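Local atomic coordinates of protein (hdlp (histone deacetylase-like protein)) (PDB entry 1C3P), a protein that is a histone deacetylase homologue that binds zinc and the inhibitors TSA and SAHA, and probably works as a deacetylase. Residues H132-K135 with S136-N139; D173-Q176 with E177-D181; Y300-A303 with R304-L308; V342-S345 with Y346-E349. All coordinates share one frame; numbering follows the deposited sequence.

Interaction 1 (H132-K135 with S136-N139); sequences HAFK and SRAN
Asn139 bonds to the backbone of His132 and packs beside the Phe134 ring at the same time. Its ND2 donates to His132 O at 3.0 Å in a nearly straight bond (166°). The carbonyl oxygen lies in the plane of the amide, while the donor sits well above the plane of the carbonyl. CG of Asn139 is anti to the backbone N (chi1 178°), which brings the amide against the ring: CE1 of Phe134 is 3.4 Å from Asn139 ND2, the two planes being 27° apart. His132 O stands over the centre of one face of that ring, 3.9 Å above its plane. This is the tight end, where side-chain atoms of both residues meet. Further out the contact is held mainly by backbone: Phe134 N donates to Arg137 O at 2.9 Å, and the return bond from Arg137 N to Phe134 O is weak at 3.4 Å. This hydrogen-bonded antiparallel pair encloses a two-residue turn. Lys135 is exposed to solvent, yet its NZ bonds to Phe60 O, and Ser136 OG bonds to Thr62 OG1; neither end joins the tight packing. The side chain of His132 comes within about 4 Å of that of His170, a zinc ligand in this protein. The hairpin-like turn belongs to the loop between strand 122-125 and helix 146-156, and rests on helix 173-179, where Asp173 OD1 accepts from Asn139 ND2 and Glu177 touches Phe134.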
loop_
_atom_site.group_PDB
_atom_site.type_symbol
_atom_site.label_atom_id
_atom_site.label_comp_id
_atom_site.label_asym_id
_atom_site.label_seq_id
_atom_site.Cartn_x
_atom_site.Cartn_y
_atom_site.Cartn_z
ATOM N N HIS A 132 5.105 -5.299 4.424
ATOM C CA HIS A 132 5.657 -6.629 4.660
ATOM C C HIS A 132 6.834 -6.712 5.642
ATOM O O HIS A 132 7.059 -7.770 6.220
ATOM C CB HIS A 132 6.067 -7.259 3.315
ATOM C CG HIS A 132 4.909 -7.717 2.483
ATOM N ND1 HIS A 132 4.812 -7.469 1.131
ATOM C CD2 HIS A 132 3.819 -8.450 2.809
ATOM C CE1 HIS A 132 3.709 -8.030 0.662
ATOM N NE2 HIS A 132 3.090 -8.631 1.659
ATOM N N ALA A 133 7.577 -5.626 5.850
ATOM C CA ALA A 133 8.745 -5.710 6.738
ATOM C C ALA A 133 8.425 -6.006 8.202
ATOM O O ALA A 133 7.411 -5.565 8.709
ATOM C CB ALA A 133 9.581 -4.436 6.643
ATOM N N PHE A 134 9.303 -6.776 8.853
ATOM C CA PHE A 134 9.160 -7.141 10.259
ATOM C C PHE A 134 10.050 -6.256 11.115
ATOM O O PHE A 134 10.938 -5.567 10.600
ATOM C CB PHE A 134 9.526 -8.622 10.467
ATOM C CG PHE A 134 8.635 -9.557 9.722
ATOM C CD1 PHE A 134 9.111 -10.286 8.638
ATOM C CD2 PHE A 134 7.295 -9.684 10.086
ATOM C CE1 PHE A 134 8.258 -11.139 7.922
ATOM C CE2 PHE A 134 6.436 -10.529 9.376
ATOM C CZ PHE A 134 6.919 -11.256 8.297
ATOM N N LYS A 135 9.828 -6.290 12.428
ATOM C CA LYS A 135 10.592 -5.454 13.333
ATOM C C LYS A 135 12.094 -5.500 13.113
ATOM O O LYS A 135 12.775 -4.466 13.126
ATOM C CB LYS A 135 10.246 -5.837 14.786
ATOM C CG LYS A 135 11.054 -5.115 15.857
ATOM C CD LYS A 135 10.558 -5.457 17.280
ATOM C CE LYS A 135 9.281 -4.710 17.681
ATOM N NZ LYS A 135 9.468 -3.242 18.002
ATOM N N SER A 136 12.607 -6.696 12.854
ATOM C CA SER A 136 14.034 -6.875 12.684
ATOM C C SER A 136 14.390 -7.702 11.468
ATOM O O SER A 136 15.413 -8.385 11.472
ATOM C CB SER A 136 14.604 -7.551 13.940
ATOM O OG SER A 136 14.194 -6.868 15.109
ATOM N N ARG A 137 13.588 -7.630 10.405
ATOM C CA ARG A 137 13.877 -8.428 9.215
ATOM C C ARG A 137 13.159 -7.947 7.949
ATOM O O ARG A 137 12.003 -7.556 8.018
ATOM C CB ARG A 137 13.486 -9.886 9.495
ATOM C CG ARG A 137 13.380 -10.773 8.276
ATOM C CD ARG A 137 12.870 -12.151 8.677
ATOM N NE ARG A 137 13.899 -12.949 9.330
ATOM C CZ ARG A 137 14.742 -13.747 8.684
ATOM N NH1 ARG A 137 14.676 -13.858 7.364
ATOM N NH2 ARG A 137 15.657 -14.433 9.357
ATOM N N ALA A 138 13.841 -8.005 6.802
ATOM C CA ALA A 138 13.240 -7.588 5.532
ATOM C C ALA A 138 12.285 -8.676 5.030
ATOM O O ALA A 138 12.431 -9.850 5.380
ATOM C CB ALA A 138 14.352 -7.313 4.473
ATOM N N ASN A 139 11.305 -8.301 4.215
ATOM C CA ASN A 139 10.355 -9.275 3.729
ATOM C C ASN A 139 9.456 -8.694 2.645
ATOM O O ASN A 139 9.015 -7.547 2.748
ATOM C CB ASN A 139 9.507 -9.769 4.921
ATOM C CG ASN A 139 8.437 -10.758 4.517
ATOM O OD1 ASN A 139 8.732 -11.829 3.981
ATOM N ND2 ASN A 139 7.179 -10.410 4.783
#

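Interaction 2 (D173-Q176 with E177-D181); sequences DGVQ and EAFYD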
loop_
_atom_site.group_PDB
_atom_site.type_symbol
_atom_site.label_atom_id
_atom_site.label_comp_id
_atom_site.label_asym_id
_atom_site.label_seq_id
_atom_site.Cartn_x
_atom_site.Cartn_y
_atom_site.Cartn_z
ATOM N N ASP A 173 1.512 -8.982 6.302
ATOM C CA ASP A 173 2.023 -9.849 7.352
ATOM C C ASP A 173 2.909 -9.132 8.365
ATOM O O ASP A 173 2.870 -9.441 9.558
ATOM C CB ASP A 173 2.739 -11.076 6.758
ATOM C CG ASP A 173 3.835 -10.724 5.769
ATOM O OD1 ASP A 173 4.552 -11.663 5.349
ATOM O OD2 ASP A 173 3.987 -9.540 5.400
ATOM N N GLY A 174 3.682 -8.160 7.886
ATOM C CA GLY A 174 4.528 -7.377 8.760
ATOM C C GLY A 174 3.669 -6.606 9.755
ATOM O O GLY A 174 3.943 -6.633 10.952
ATOM N N VAL A 175 2.642 -5.906 9.276
ATOM C CA VAL A 175 1.753 -5.150 10.170
ATOM C C VAL A 175 0.994 -6.099 11.125
ATOM O O VAL A 175 0.796 -5.793 12.305
ATOM C CB VAL A 175 0.739 -4.308 9.344
ATOM C CG1 VAL A 175 -0.121 -3.414 10.280
ATOM C CG2 VAL A 175 1.496 -3.447 8.330
ATOM N N GLN A 176 0.560 -7.247 10.618
ATOM C CA GLN A 176 -0.157 -8.196 11.474
ATOM C C GLN A 176 0.685 -8.601 12.678
ATOM O O GLN A 176 0.234 -8.552 13.821
ATOM C CB GLN A 176 -0.538 -9.460 10.697
ATOM C CG GLN A 176 -1.176 -10.522 11.584
ATOM C CD GLN A 176 -1.704 -11.696 10.814
ATOM O OE1 GLN A 176 -2.550 -11.536 9.932
ATOM N NE2 GLN A 176 -1.219 -12.902 11.146
ATOM N N GLU A 177 1.917 -9.008 12.416
ATOM C CA GLU A 177 2.803 -9.430 13.498
ATOM C C GLU A 177 3.040 -8.309 14.495
ATOM O O GLU A 177 3.024 -8.513 15.714
ATOM C CB GLU A 177 4.136 -9.888 12.913
ATOM C CG GLU A 177 5.122 -10.406 13.962
ATOM C CD GLU A 177 6.385 -10.952 13.328
ATOM O OE1 GLU A 177 7.430 -10.262 13.344
ATOM O OE2 GLU A 177 6.319 -12.071 12.781
ATOM N N ALA A 178 3.245 -7.110 13.968
ATOM C CA ALA A 178 3.517 -5.941 14.798
ATOM C C ALA A 178 2.461 -5.619 15.862
ATOM O O ALA A 178 2.785 -5.143 16.957
ATOM C CB ALA A 178 3.738 -4.726 13.905
ATOM N N PHE A 179 1.199 -5.884 15.553
ATOM C CA PHE A 179 0.122 -5.562 16.479
ATOM C C PHE A 179 -0.760 -6.730 16.843
ATOM O O PHE A 179 -1.861 -6.546 17.374
ATOM C CB PHE A 179 -0.716 -4.453 15.861
ATOM C CG PHE A 179 0.102 -3.270 15.484
ATOM C CD1 PHE A 179 0.428 -3.018 14.150
ATOM C CD2 PHE A 179 0.657 -2.471 16.478
ATOM C CE1 PHE A 179 1.311 -1.978 13.812
ATOM C CE2 PHE A 179 1.541 -1.431 16.151
ATOM C CZ PHE A 179 1.867 -1.190 14.811
ATOM N N TYR A 180 -0.254 -7.926 16.584
ATOM C CA TYR A 180 -0.992 -9.149 16.826
ATOM C C TYR A 180 -1.395 -9.316 18.287
ATOM O O TYR A 180 -2.465 -9.856 18.597
ATOM C CB TYR A 180 -0.139 -10.344 16.410
ATOM C CG TYR A 180 -0.966 -11.508 15.963
ATOM C CD1 TYR A 180 -0.828 -12.758 16.555
ATOM C CD2 TYR A 180 -1.878 -11.363 14.901
ATOM C CE1 TYR A 180 -1.563 -13.837 16.112
ATOM C CE2 TYR A 180 -2.620 -12.435 14.448
ATOM C CZ TYR A 180 -2.455 -13.675 15.060
ATOM O OH TYR A 180 -3.174 -14.748 14.621
ATOM N N ASP A 181 -0.517 -8.834 19.158
ATOM C CA ASP A 181 -0.638 -8.902 20.613
ATOM C C ASP A 181 -1.433 -7.807 21.348
ATOM O O ASP A 181 -1.670 -7.908 22.557
ATOM C CB ASP A 181 0.797 -8.987 21.172
ATOM C CG ASP A 181 0.977 -8.247 22.471
ATOM O OD1 ASP A 181 0.721 -7.024 22.502
ATOM O OD2 ASP A 181 1.395 -8.882 23.462
#
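Val175 CG1 meets the Phe179 ring at its edge, in the ring plane, 3.9 Å from CD1, while the methyl of Ala178 covers one face, 3.6 Å above the plane and displaced toward the rim. The second ring, Tyr180, runs side by side with Gln176, both pointing the same way, and the amide and ring planes are only 19° apart. Gln176 CG approaches Tyr180 CD2 to 3.5 Å, and farther out its NE2 lies 3.6 Å from Tyr180 CE2. With CG anti to the backbone N (chi1 175°) and the chain extended beyond it, the glutamine reaches along the tyrosine. The helix before Tyr180 is built on i to i+4 bonds: Glu177 N donates to Asp173 O at 3.0 Å and Ala178 N to Gly174 O at 3.1 Å. This helix is the crossover of a beta-alpha-beta unit between strands 162-166 and 185-192, and Phe179 packs on helix 146-156. Replacing Gln176 by alanine would probably leave Asn219 and Glu207 without their amide partner and the Tyr180 ring without its flat neighbour. The glutamine amide is buried but satisfied at both ends, OE1 accepting from Asn219 ND2 and NE2 donating to Glu207 OE1; a donor facing its oxygen and an acceptor facing its nitrogen are likely to fix which way round the amide is turned.

Interaction 3 (Y300-A303 with R304-L308); sequences YALA and RAWTL
Leu302 and Trp306, one helical turn apart, set their side chains aslant of each other, the leucine branch touching the six-membered part of the indole. Leu302 CD2 comes within 3.6 Å of Trp306 CE3, and Leu302 CG stands 3.8 Å from Trp306 CZ3. The leucine gets there although its first bond leads away from the residues that follow: CG is anti to the backbone N (chi1 172°), which carries the branch back toward the indole. On the backbone of the same pair, Trp306 N donates to Leu302 O at 3.0 Å in a nearly straight bond (173°). An alanine in place of Leu302 would probably open a gap beside Trp306 CE3 and CZ3 and deprive the indole of a wall that limits its tilting. These are i to i+4 contacts of helix 299-314, which follows strand 290-292 of the parallel sheet in this alpha/beta fold and is packed among helices 28-37, 272-286 and 324-332. The indole has other partners too: NE1 bonds to Leu255 O, just after strand 250-254, and the ring meets Phe124 of strand 122-125 edge-to-face. Arg304 instead runs past the carbonyl of Tyr300: its CG lies 3.4 Å from Tyr300 O, which sits near the plane of the guanidinium at its edge, and NH1 goes on to Thr350 O. Thr307 turns back onto the helix, where Ala303 O accepts from Thr307 OG1 at 2.7 Å and from Thr307 N at 3.1 Å, the two donors arriving from opposite faces of the carbonyl plane.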
loop_
_atom_site.group_PDB
_atom_site.type_symbol
_atom_site.label_atom_id
_atom_site.label_comp_id
_atom_site.label_asym_id
_atom_site.label_seq_id
_atom_site.Cartn_x
_atom_site.Cartn_y
_atom_site.Cartn_z
ATOM N N TYR A 300 1.128 1.738 -15.933
ATOM C CA TYR A 300 -0.098 2.351 -16.412
ATOM C C TYR A 300 -1.209 2.235 -15.382
ATOM O O TYR A 300 -1.945 3.192 -15.125
ATOM C CB TYR A 300 -0.569 1.668 -17.688
ATOM C CG TYR A 300 0.320 1.814 -18.905
ATOM C CD1 TYR A 300 1.629 2.286 -18.812
ATOM C CD2 TYR A 300 -0.141 1.415 -20.156
ATOM C CE1 TYR A 300 2.452 2.346 -19.936
ATOM C CE2 TYR A 300 0.663 1.468 -21.277
ATOM C CZ TYR A 300 1.958 1.930 -21.162
ATOM O OH TYR A 300 2.757 1.934 -22.274
ATOM N N ALA A 301 -1.336 1.038 -14.821
ATOM C CA ALA A 301 -2.376 0.737 -13.848
ATOM C C ALA A 301 -2.217 1.618 -12.631
ATOM O O ALA A 301 -3.175 2.222 -12.158
ATOM C CB ALA A 301 -2.308 -0.735 -13.447
ATOM N N LEU A 302 -0.986 1.670 -12.135
ATOM C CA LEU A 302 -0.637 2.461 -10.976
ATOM C C LEU A 302 -0.952 3.932 -11.195
ATOM O O LEU A 302 -1.666 4.538 -10.410
ATOM C CB LEU A 302 0.855 2.260 -10.674
ATOM C CG LEU A 302 1.621 3.065 -9.621
ATOM C CD1 LEU A 302 2.979 2.416 -9.400
ATOM C CD2 LEU A 302 1.806 4.501 -10.065
ATOM N N ALA A 303 -0.430 4.497 -12.281
ATOM C CA ALA A 303 -0.636 5.911 -12.559
ATOM C C ALA A 303 -2.083 6.336 -12.676
ATOM O O ALA A 303 -2.487 7.341 -12.089
ATOM C CB ALA A 303 0.119 6.311 -13.813
ATOM N N ARG A 304 -2.881 5.592 -13.433
ATOM C CA ARG A 304 -4.265 5.989 -13.595
ATOM C C ARG A 304 -5.081 5.808 -12.323
ATOM O O ARG A 304 -5.901 6.661 -11.981
ATOM C CB ARG A 304 -4.933 5.203 -14.747
ATOM C CG ARG A 304 -4.335 5.404 -16.158
ATOM C CD ARG A 304 -5.246 4.732 -17.214
ATOM N NE ARG A 304 -5.596 3.384 -16.794
ATOM C CZ ARG A 304 -6.682 2.716 -17.171
ATOM N NH1 ARG A 304 -7.574 3.253 -18.004
ATOM N NH2 ARG A 304 -6.888 1.503 -16.682
ATOM N N ALA A 305 -4.851 4.707 -11.613
ATOM C CA ALA A 305 -5.618 4.435 -10.403
ATOM C C ALA A 305 -5.355 5.423 -9.285
ATOM O O ALA A 305 -6.293 5.918 -8.660
ATOM C CB ALA A 305 -5.359 2.976 -9.922
ATOM N N TRP A 306 -4.088 5.715 -9.007
ATOM C CA TRP A 306 -3.818 6.682 -7.960
ATOM C C TRP A 306 -4.274 8.057 -8.402
ATOM O O TRP A 306 -4.587 8.905 -7.571
ATOM C CB TRP A 306 -2.340 6.707 -7.574
ATOM C CG TRP A 306 -1.977 5.591 -6.621
ATOM C CD1 TRP A 306 -2.833 4.872 -5.842
ATOM C CD2 TRP A 306 -0.662 5.127 -6.306
ATOM N NE1 TRP A 306 -2.133 3.986 -5.056
ATOM C CE2 TRP A 306 -0.798 4.124 -5.321
ATOM C CE3 TRP A 306 0.622 5.463 -6.760
ATOM C CZ2 TRP A 306 0.306 3.451 -4.782
ATOM C CZ3 TRP A 306 1.718 4.797 -6.226
ATOM C CH2 TRP A 306 1.550 3.799 -5.243
ATOM N N THR A 307 -4.312 8.287 -9.709
ATOM C CA THR A 307 -4.779 9.581 -10.182
ATOM C C THR A 307 -6.252 9.709 -9.793
ATOM O O THR A 307 -6.684 10.776 -9.364
ATOM C CB THR A 307 -4.559 9.733 -11.711
ATOM O OG1 THR A 307 -3.158 9.921 -11.957
ATOM C CG2 THR A 307 -5.335 10.926 -12.266
ATOM N N LEU A 308 -7.024 8.628 -9.915
ATOM C CA LEU A 308 -8.430 8.680 -9.506
ATOM C C LEU A 308 -8.523 9.042 -8.018
ATOM O O LEU A 308 -9.380 9.834 -7.595
ATOM C CB LEU A 308 -9.135 7.337 -9.755
ATOM C CG LEU A 308 -9.317 6.907 -11.214
ATOM C CD1 LEU A 308 -10.139 5.601 -11.297
ATOM C CD2 LEU A 308 -10.034 8.038 -11.965
#

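Interaction 4 (V342-S345 with Y346-E349); sequences VDRS and YMLE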
loop_
_atom_site.group_PDB
_atom_site.type_symbol
_atom_site.label_atom_id
_atom_site.label_comp_id
_atom_site.label_asym_id
_atom_site.label_seq_id
_atom_site.Cartn_x
_atom_site.Cartn_y
_atom_site.Cartn_z
ATOM N N VAL A 342 -0.721 -8.900 -24.622
ATOM C CA VAL A 342 -2.104 -8.853 -24.163
ATOM C C VAL A 342 -2.668 -7.587 -24.795
ATOM O O VAL A 342 -3.853 -7.500 -25.132
ATOM C CB VAL A 342 -2.192 -8.675 -22.632
ATOM C CG1 VAL A 342 -3.648 -8.709 -22.186
ATOM C CG2 VAL A 342 -1.381 -9.743 -21.933
ATOM N N ASP A 343 -1.763 -6.627 -24.958
ATOM C CA ASP A 343 -2.035 -5.299 -25.492
ATOM C C ASP A 343 -2.774 -4.478 -24.450
ATOM O O ASP A 343 -3.992 -4.590 -24.280
ATOM C CB ASP A 343 -2.867 -5.314 -26.775
ATOM C CG ASP A 343 -2.992 -3.922 -27.385
ATOM O OD1 ASP A 343 -3.754 -3.741 -28.358
ATOM O OD2 ASP A 343 -2.306 -3.006 -26.881
ATOM N N ARG A 344 -2.023 -3.648 -23.746
ATOM C CA ARG A 344 -2.612 -2.810 -22.722
ATOM C C ARG A 344 -2.704 -1.371 -23.192
ATOM O O ARG A 344 -3.009 -0.489 -22.402
ATOM C CB ARG A 344 -1.769 -2.875 -21.455
ATOM C CG ARG A 344 -1.749 -4.216 -20.770
ATOM C CD ARG A 344 -3.145 -4.675 -20.370
ATOM N NE ARG A 344 -3.053 -5.964 -19.691
ATOM C CZ ARG A 344 -4.080 -6.760 -19.425
ATOM N NH1 ARG A 344 -5.316 -6.419 -19.775
ATOM N NH2 ARG A 344 -3.859 -7.926 -18.832
ATOM N N SER A 345 -2.455 -1.137 -24.479
ATOM C CA SER A 345 -2.485 0.221 -25.023
ATOM C C SER A 345 -3.826 0.936 -24.858
ATOM O O SER A 345 -3.889 2.168 -24.920
ATOM C CB SER A 345 -2.108 0.206 -26.501
ATOM O OG SER A 345 -3.074 -0.524 -27.224
ATOM N N TYR A 346 -4.900 0.175 -24.668
ATOM C CA TYR A 346 -6.224 0.764 -24.482
ATOM C C TYR A 346 -6.249 1.605 -23.202
ATOM O O TYR A 346 -7.078 2.499 -23.047
ATOM C CB TYR A 346 -7.261 -0.350 -24.365
ATOM C CG TYR A 346 -7.060 -1.232 -23.139
ATOM C CD1 TYR A 346 -7.608 -0.884 -21.898
ATOM C CD2 TYR A 346 -6.302 -2.399 -23.224
ATOM C CE1 TYR A 346 -7.407 -1.692 -20.762
ATOM C CE2 TYR A 346 -6.092 -3.212 -22.096
ATOM C CZ TYR A 346 -6.647 -2.853 -20.874
ATOM O OH TYR A 346 -6.441 -3.664 -19.774
ATOM N N MET A 347 -5.345 1.302 -22.275
ATOM C CA MET A 347 -5.284 2.033 -21.008
ATOM C C MET A 347 -4.886 3.476 -21.224
ATOM O O MET A 347 -5.202 4.344 -20.400
ATOM C CB MET A 347 -4.282 1.370 -20.058
ATOM C CG MET A 347 -4.662 -0.037 -19.648
ATOM S SD MET A 347 -3.377 -0.812 -18.597
ATOM C CE MET A 347 -2.017 -0.703 -19.540
ATOM N N LEU A 348 -4.203 3.727 -22.343
ATOM C CA LEU A 348 -3.736 5.069 -22.699
ATOM C C LEU A 348 -4.869 5.906 -23.286
ATOM O O LEU A 348 -4.749 7.124 -23.426
ATOM C CB LEU A 348 -2.611 4.986 -23.743
ATOM C CG LEU A 348 -1.351 4.155 -23.503
ATOM C CD1 LEU A 348 -0.475 4.198 -24.761
ATOM C CD2 LEU A 348 -0.588 4.682 -22.289
ATOM N N GLU A 349 -5.970 5.243 -23.619
ATOM C CA GLU A 349 -7.118 5.899 -24.232
ATOM C C GLU A 349 -8.181 6.444 -23.277
ATOM O O GLU A 349 -9.126 7.108 -23.705
ATOM C CB GLU A 349 -7.769 4.932 -25.224
ATOM C CG GLU A 349 -6.841 4.455 -26.322
ATOM C CD GLU A 349 -6.262 5.601 -27.129
ATOM O OE1 GLU A 349 -7.006 6.567 -27.392
ATOM O OE2 GLU A 349 -5.079 5.531 -27.517
HETATM O O HOH W 1 -3.508 3.421 -27.231
#
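Ser345 O is gripped by two donors, Leu348 N at 3.0 Å and a water at 2.7 Å that also donates to Glu349 OE2. The amide of Leu348 stands well above the carbonyl plane, 59° out of it, consistent with a tight i to i+3 turn. One residue earlier, Met347 N donates to Arg344 O at 2.9 Å, again from above the plane. Side chains add a second link: Arg344 and Tyr346 run alongside each other, and Arg344 NH1 donates to Tyr346 OH at 3.0 Å. The bond is bent, and the hydroxyl is tilted from the guanidinium plane, which itself makes 71° with the ring. Val342 CG1 lies over one guanidinium face, and the phenol oxygen is also bonded to Glu262, whose carboxylate would probably favour the nearby arginine charge. With CG between its own backbone N and carbonyl carbon (chi1 64°), the tyrosine ring has Asp343 O at its edge, in plane, 3.3 Å from Tyr346 CE2, and Arg344 O and Met347 CG over one face, both displaced toward the rim. At the start of the turn Asp343 OD2 accepts from Ser345 OG at 2.6 Å, on its syn side, and from Ser345 N at 3.0 Å, from above the carboxylate plane. Leu348 packs against Tyr300 of helix 299-314. Acceptance by Asp343 of the amide two residues on defines an Asx turn, here leading into a short 3-10 segment in the loop between helices 324-332 and 362-372, away from the zinc site.

Overall arrangement
From the N terminus the four contacts follow one another in series, and none nests in or crosses another. Interaction 1 closes a tight turn in the loop between strand 122-125 and helix 146-156; interaction 2 lies within helix 173-179. The centres of interactions 1 and 2 lie about 11 Å apart, and the two touch near the zinc-binding residues, His132 being the closer. Interaction 3 comes much later, within helix 299-314, on the opposite side of the chain's centre. Interaction 4 closes a short turn beyond helix 324-332 and packs back on interaction 3, centres about 13 Å apart. Interactions 2 and 4, with centres about 38 Å apart, do not touch; the contacts thus form two separate pairs.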